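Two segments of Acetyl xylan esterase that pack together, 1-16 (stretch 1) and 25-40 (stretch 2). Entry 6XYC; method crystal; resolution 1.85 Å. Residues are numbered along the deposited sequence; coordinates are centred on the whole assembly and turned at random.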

# COMPACT_ATOMS: atom_id res chain seq x y z
N LYS A 1 -5.84 -20.31 -5.37
CA LYS A 1 -5.17 -19.48 -4.37
C LYS A 1 -3.92 -18.83 -4.97
O LYS A 1 -3.00 -19.53 -5.40
CB LYS A 1 -4.79 -20.32 -3.15
CG LYS A 1 -4.16 -19.52 -2.01
CD LYS A 1 -4.49 -20.13 -0.66
CE LYS A 1 -3.36 -19.89 0.34
NZ LYS A 1 -2.33 -20.97 0.30
N GLY A 2 -3.91 -17.50 -5.00
CA GLY A 2 -2.79 -16.76 -5.53
C GLY A 2 -2.94 -16.48 -7.02
O GLY A 2 -4.02 -16.62 -7.59
N PRO A 3 -1.85 -16.09 -7.67
CA PRO A 3 -1.90 -15.85 -9.11
C PRO A 3 -1.88 -17.16 -9.89
O PRO A 3 -1.45 -18.21 -9.40
CB PRO A 3 -0.64 -15.03 -9.39
CG PRO A 3 0.34 -15.49 -8.32
CD PRO A 3 -0.48 -15.98 -7.13
N ALA A 4 -2.37 -17.09 -11.13
CA ALA A 4 -2.44 -18.27 -11.98
C ALA A 4 -1.05 -18.89 -12.12
O ALA A 4 -0.05 -18.19 -12.26
CB ALA A 4 -3.00 -17.90 -13.35
N GLU A 5 -1.01 -20.22 -12.08
CA GLU A 5 0.26 -20.94 -12.04
C GLU A 5 1.16 -20.57 -13.21
O GLU A 5 2.39 -20.54 -13.06
CB GLU A 5 0.00 -22.44 -12.03
CG GLU A 5 1.20 -23.30 -11.69
CD GLU A 5 1.96 -23.76 -12.92
OE1 GLU A 5 1.41 -23.65 -14.04
OE2 GLU A 5 3.10 -24.23 -12.77
N ASP A 6 0.59 -20.30 -14.38
CA ASP A 6 1.38 -20.03 -15.57
C ASP A 6 1.86 -18.58 -15.65
O ASP A 6 2.48 -18.21 -16.66
CB ASP A 6 0.59 -20.39 -16.83
CG ASP A 6 -0.63 -19.52 -17.03
OD1 ASP A 6 -1.18 -19.52 -18.15
OD2 ASP A 6 -1.05 -18.84 -16.07
N THR A 7 1.61 -17.77 -14.63
CA THR A 7 2.10 -16.39 -14.64
C THR A 7 3.49 -16.25 -14.05
O THR A 7 4.13 -15.21 -14.26
CB THR A 7 1.14 -15.47 -13.87
OG1 THR A 7 1.04 -15.90 -12.51
CG2 THR A 7 -0.24 -15.47 -14.51
N TYR A 8 3.98 -17.25 -13.33
CA TYR A 8 5.26 -17.14 -12.64
C TYR A 8 6.11 -18.38 -12.86
O TYR A 8 5.61 -19.49 -13.04
CB TYR A 8 5.06 -16.91 -11.12
CG TYR A 8 4.26 -17.98 -10.38
CD1 TYR A 8 4.90 -19.05 -9.75
CD2 TYR A 8 2.88 -17.92 -10.31
CE1 TYR A 8 4.18 -20.02 -9.09
CE2 TYR A 8 2.15 -18.89 -9.64
CZ TYR A 8 2.80 -19.94 -9.03
OH TYR A 8 2.08 -20.91 -8.37
N SER A 9 7.43 -18.17 -12.83
CA SER A 9 8.41 -19.25 -12.94
C SER A 9 8.88 -19.75 -11.59
O SER A 9 9.36 -20.89 -11.49
CB SER A 9 9.62 -18.77 -13.74
OG SER A 9 10.27 -17.70 -13.07
N THR A 10 8.76 -18.93 -10.54
CA THR A 10 9.30 -19.22 -9.23
C THR A 10 8.37 -18.60 -8.20
O THR A 10 7.87 -17.49 -8.40
CB THR A 10 10.71 -18.66 -9.07
OG1 THR A 10 11.52 -19.06 -10.18
CG2 THR A 10 11.35 -19.15 -7.79
N SER A 11 8.13 -19.33 -7.11
CA SER A 11 7.33 -18.81 -6.02
C SER A 11 7.94 -19.24 -4.70
O SER A 11 8.41 -20.38 -4.56
CB SER A 11 5.87 -19.28 -6.10
OG SER A 11 5.77 -20.68 -5.92
N TRP A 12 7.98 -18.32 -3.75
CA TRP A 12 8.20 -18.61 -2.35
C TRP A 12 6.94 -18.14 -1.62
O TRP A 12 6.60 -16.95 -1.70
CB TRP A 12 9.42 -17.89 -1.79
CG TRP A 12 10.76 -18.27 -2.36
CD1 TRP A 12 11.65 -19.18 -1.86
CD2 TRP A 12 11.39 -17.68 -3.50
NE1 TRP A 12 12.78 -19.22 -2.63
CE2 TRP A 12 12.65 -18.31 -3.65
CE3 TRP A 12 11.01 -16.70 -4.43
CZ2 TRP A 12 13.53 -17.98 -4.68
CZ3 TRP A 12 11.89 -16.38 -5.45
CH2 TRP A 12 13.13 -17.02 -5.58
N THR A 13 6.26 -19.04 -0.92
CA THR A 13 5.08 -18.63 -0.17
C THR A 13 5.32 -18.77 1.33
O THR A 13 6.07 -19.63 1.78
CB THR A 13 3.83 -19.44 -0.58
OG1 THR A 13 4.10 -20.84 -0.51
CG2 THR A 13 3.42 -19.06 -2.00
N ASN A 14 4.67 -17.88 2.09
CA ASN A 14 4.74 -17.88 3.55
C ASN A 14 6.18 -17.75 4.04
O ASN A 14 6.67 -18.54 4.86
CB ASN A 14 4.06 -19.13 4.11
CG ASN A 14 2.55 -19.05 3.98
OD1 ASN A 14 1.93 -18.11 4.47
ND2 ASN A 14 1.95 -20.02 3.30
N VAL A 15 6.86 -16.73 3.53
CA VAL A 15 8.17 -16.31 4.01
C VAL A 15 7.94 -15.25 5.08
O VAL A 15 7.31 -14.22 4.81
CB VAL A 15 9.03 -15.77 2.86
CG1 VAL A 15 10.34 -15.25 3.38
CG2 VAL A 15 9.23 -16.86 1.81
N ASN A 16 8.43 -15.50 6.29
CA ASN A 16 8.29 -14.53 7.36
C ASN A 16 9.32 -13.42 7.17
O ASN A 16 10.50 -13.69 6.97
CB ASN A 16 8.47 -15.20 8.72
CG ASN A 16 8.15 -14.27 9.87
OD1 ASN A 16 9.00 -13.50 10.32
ND2 ASN A 16 6.90 -14.31 10.35
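Stretch 2 25-40: HNLDIYLPKEQKTAYK

Stretch 2 runs as an extended strand, 26-32, antiparallel to the 10-13 segment of stretch 1: the axes approach to 4.6 Å with 178° between their directions, so the pair is zipped edge to edge. Trp12 and Ile29 make the tightest rung, Ile29 N to Trp12 O at 2.7 Å and Trp12 N to Ile29 O at 2.9 Å; further along, Val15 and Leu27 repeat the pattern, with Leu27 N to Val15 O at 2.8 Å and Val15 N to Leu27 O at 2.9 Å.

Between these rungs the register slips by one residue. Asn14, with positive phi, makes the corner of this bulge, and Asp28 meets it: Asp28 OD1 accepts a hydrogen bond from Asn14 N at 2.8 Å. A side chain here takes up a backbone donor at the irregularity.

Shape sorts by face. On one, Trp12 lies beside two aliphatic residues, its CE3 3.8 Å from Ile29 CG2 and its CZ3 3.8 Å from Leu31 CD1, the latter at the ring edge. Val15 continues this apolar row, with CB 3.9 Å from Leu27 CD1.

On the other face the largest bump is Tyr30, an m rotamer whose ring reaches back over stretch 1. Pro3 covers one face of that ring, its CG 3.6 Å from the ring centroid, while the Tyr30 edge points into the face of Tyr8, centroids 4.9 Å apart and planes at 62°. Ser11, directly paired with Tyr30, lies against its ring, CB 3.6 Å from Tyr30 CD1.

Past the strand, Lys33 folds along the loop of stretch 1. Its N bonds Thr7 O at 3.2 Å and its NZ bonds Tyr8 O at 2.5 Å, while Ser9 OG donates to Pro32 O at 2.8 Å, pinning the corner at Ser9, beyond which Tyr8 still pairs with Pro32.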

# COMPACT_ATOMS: atom_id res chain seq x y z
N HIS A 25 3.00 -11.64 9.63
CA HIS A 25 4.27 -11.12 9.14
C HIS A 25 4.87 -12.04 8.07
O HIS A 25 6.09 -12.15 7.95
CB HIS A 25 5.26 -10.93 10.29
CG HIS A 25 4.96 -9.74 11.14
ND1 HIS A 25 5.30 -9.68 12.48
CD2 HIS A 25 4.35 -8.56 10.86
CE1 HIS A 25 4.91 -8.52 12.98
NE2 HIS A 25 4.33 -7.82 12.02
N ASN A 26 4.01 -12.70 7.30
CA ASN A 26 4.44 -13.50 6.16
C ASN A 26 4.20 -12.75 4.86
O ASN A 26 3.36 -11.85 4.78
CB ASN A 26 3.69 -14.84 6.12
CG ASN A 26 4.17 -15.81 7.18
OD1 ASN A 26 5.20 -15.60 7.82
ND2 ASN A 26 3.41 -16.89 7.35
N LEU A 27 4.94 -13.15 3.83
CA LEU A 27 4.72 -12.63 2.49
C LEU A 27 4.94 -13.76 1.49
O LEU A 27 5.51 -14.80 1.81
CB LEU A 27 5.65 -11.45 2.18
CG LEU A 27 7.15 -11.59 2.46
CD1 LEU A 27 7.84 -12.36 1.37
CD2 LEU A 27 7.74 -10.19 2.63
N ASP A 28 4.46 -13.53 0.27
CA ASP A 28 4.67 -14.44 -0.85
C ASP A 28 5.44 -13.70 -1.94
O ASP A 28 5.21 -12.51 -2.17
CB ASP A 28 3.34 -14.94 -1.41
CG ASP A 28 2.47 -15.59 -0.35
OD1 ASP A 28 3.02 -16.17 0.61
OD2 ASP A 28 1.23 -15.51 -0.49
N ILE A 29 6.36 -14.40 -2.59
CA ILE A 29 7.19 -13.81 -3.65
C ILE A 29 7.01 -14.62 -4.92
O ILE A 29 7.14 -15.85 -4.90
CB ILE A 29 8.67 -13.76 -3.24
CG1 ILE A 29 8.87 -12.94 -1.97
CG2 ILE A 29 9.51 -13.19 -4.38
CD1 ILE A 29 10.27 -13.01 -1.41
N TYR A 30 6.72 -13.95 -6.03
CA TYR A 30 6.56 -14.58 -7.33
C TYR A 30 7.46 -13.88 -8.34
O TYR A 30 7.52 -12.65 -8.38
CB TYR A 30 5.11 -14.51 -7.82
CG TYR A 30 4.09 -15.12 -6.89
CD1 TYR A 30 3.75 -16.46 -6.99
CD2 TYR A 30 3.46 -14.36 -5.92
CE1 TYR A 30 2.82 -17.02 -6.15
CE2 TYR A 30 2.53 -14.91 -5.06
CZ TYR A 30 2.21 -16.25 -5.19
OH TYR A 30 1.28 -16.82 -4.35
N LEU A 31 8.17 -14.67 -9.17
CA LEU A 31 8.98 -14.12 -10.25
C LEU A 31 8.33 -14.42 -11.60
O LEU A 31 7.74 -15.50 -11.77
CB LEU A 31 10.40 -14.68 -10.24
CG LEU A 31 11.14 -14.64 -8.90
CD1 LEU A 31 12.51 -15.28 -9.03
CD2 LEU A 31 11.25 -13.21 -8.38
N PRO A 32 8.42 -13.52 -12.58
CA PRO A 32 7.67 -13.72 -13.83
C PRO A 32 8.05 -15.00 -14.56
O PRO A 32 9.17 -15.50 -14.44
CB PRO A 32 8.03 -12.48 -14.66
CG PRO A 32 8.46 -11.44 -13.66
CD PRO A 32 9.11 -12.21 -12.54
N LYS A 33 7.10 -15.52 -15.33
CA LYS A 33 7.36 -16.68 -16.17
C LYS A 33 8.52 -16.41 -17.12
O LYS A 33 9.45 -17.22 -17.24
CB LYS A 33 6.10 -17.04 -16.96
CG LYS A 33 6.28 -18.19 -17.94
CD LYS A 33 6.19 -19.57 -17.28
CE LYS A 33 5.07 -19.69 -16.25
NZ LYS A 33 5.33 -20.73 -15.22
N GLU A 34 8.44 -15.30 -17.85
CA GLU A 34 9.54 -14.82 -18.68
C GLU A 34 10.80 -14.69 -17.84
O GLU A 34 10.97 -13.71 -17.12
CB GLU A 34 9.17 -13.48 -19.31
CG GLU A 34 8.45 -12.52 -18.37
CD GLU A 34 7.40 -11.66 -19.06
OE1 GLU A 34 7.28 -10.46 -18.74
OE2 GLU A 34 6.67 -12.18 -19.94
N GLN A 35 11.70 -15.67 -17.93
CA GLN A 35 12.86 -15.71 -17.05
C GLN A 35 13.88 -14.65 -17.46
O GLN A 35 14.06 -14.36 -18.65
CB GLN A 35 13.50 -17.10 -17.07
CG GLN A 35 12.51 -18.23 -16.79
CD GLN A 35 13.07 -19.31 -15.89
OE1 GLN A 35 14.06 -19.11 -15.18
NE2 GLN A 35 12.44 -20.48 -15.91
N LYS A 36 14.53 -14.05 -16.46
CA LYS A 36 15.56 -13.05 -16.67
C LYS A 36 16.53 -13.12 -15.50
O LYS A 36 16.29 -13.82 -14.51
CB LYS A 36 14.97 -11.65 -16.82
CG LYS A 36 14.88 -11.16 -18.26
CD LYS A 36 16.25 -10.75 -18.80
CE LYS A 36 16.70 -9.41 -18.23
NZ LYS A 36 18.16 -9.18 -18.41
N THR A 37 17.63 -12.38 -15.62
CA THR A 37 18.68 -12.43 -14.60
C THR A 37 18.16 -11.93 -13.25
O THR A 37 18.31 -12.61 -12.23
CB THR A 37 19.89 -11.61 -15.05
OG1 THR A 37 19.44 -10.34 -15.54
CG2 THR A 37 20.64 -12.34 -16.15
N ALA A 38 17.56 -10.75 -13.24
CA ALA A 38 16.96 -10.19 -12.03
C ALA A 38 15.66 -9.50 -12.42
O ALA A 38 15.39 -9.26 -13.60
CB ALA A 38 17.90 -9.21 -11.32
N TYR A 39 14.86 -9.17 -11.41
CA TYR A 39 13.55 -8.57 -11.64
C TYR A 39 13.33 -7.39 -10.70
O TYR A 39 13.51 -7.52 -9.48
CB TYR A 39 12.43 -9.59 -11.41
CG TYR A 39 12.58 -10.87 -12.19
CD1 TYR A 39 12.09 -10.99 -13.48
CD2 TYR A 39 13.21 -11.98 -11.62
CE1 TYR A 39 12.22 -12.17 -14.18
CE2 TYR A 39 13.35 -13.15 -12.32
CZ TYR A 39 12.85 -13.24 -13.59
OH TYR A 39 12.99 -14.41 -14.28
N LYS A 40 12.93 -6.26 -11.27
CA LYS A 40 12.41 -5.16 -10.46
C LYS A 40 11.15 -5.63 -9.74
O LYS A 40 10.43 -6.53 -10.20
CB LYS A 40 12.10 -3.95 -11.35
CG LYS A 40 13.18 -3.69 -12.41
CD LYS A 40 13.86 -2.33 -12.22
CE LYS A 40 15.11 -2.22 -13.08
NZ LYS A 40 15.02 -1.14 -14.10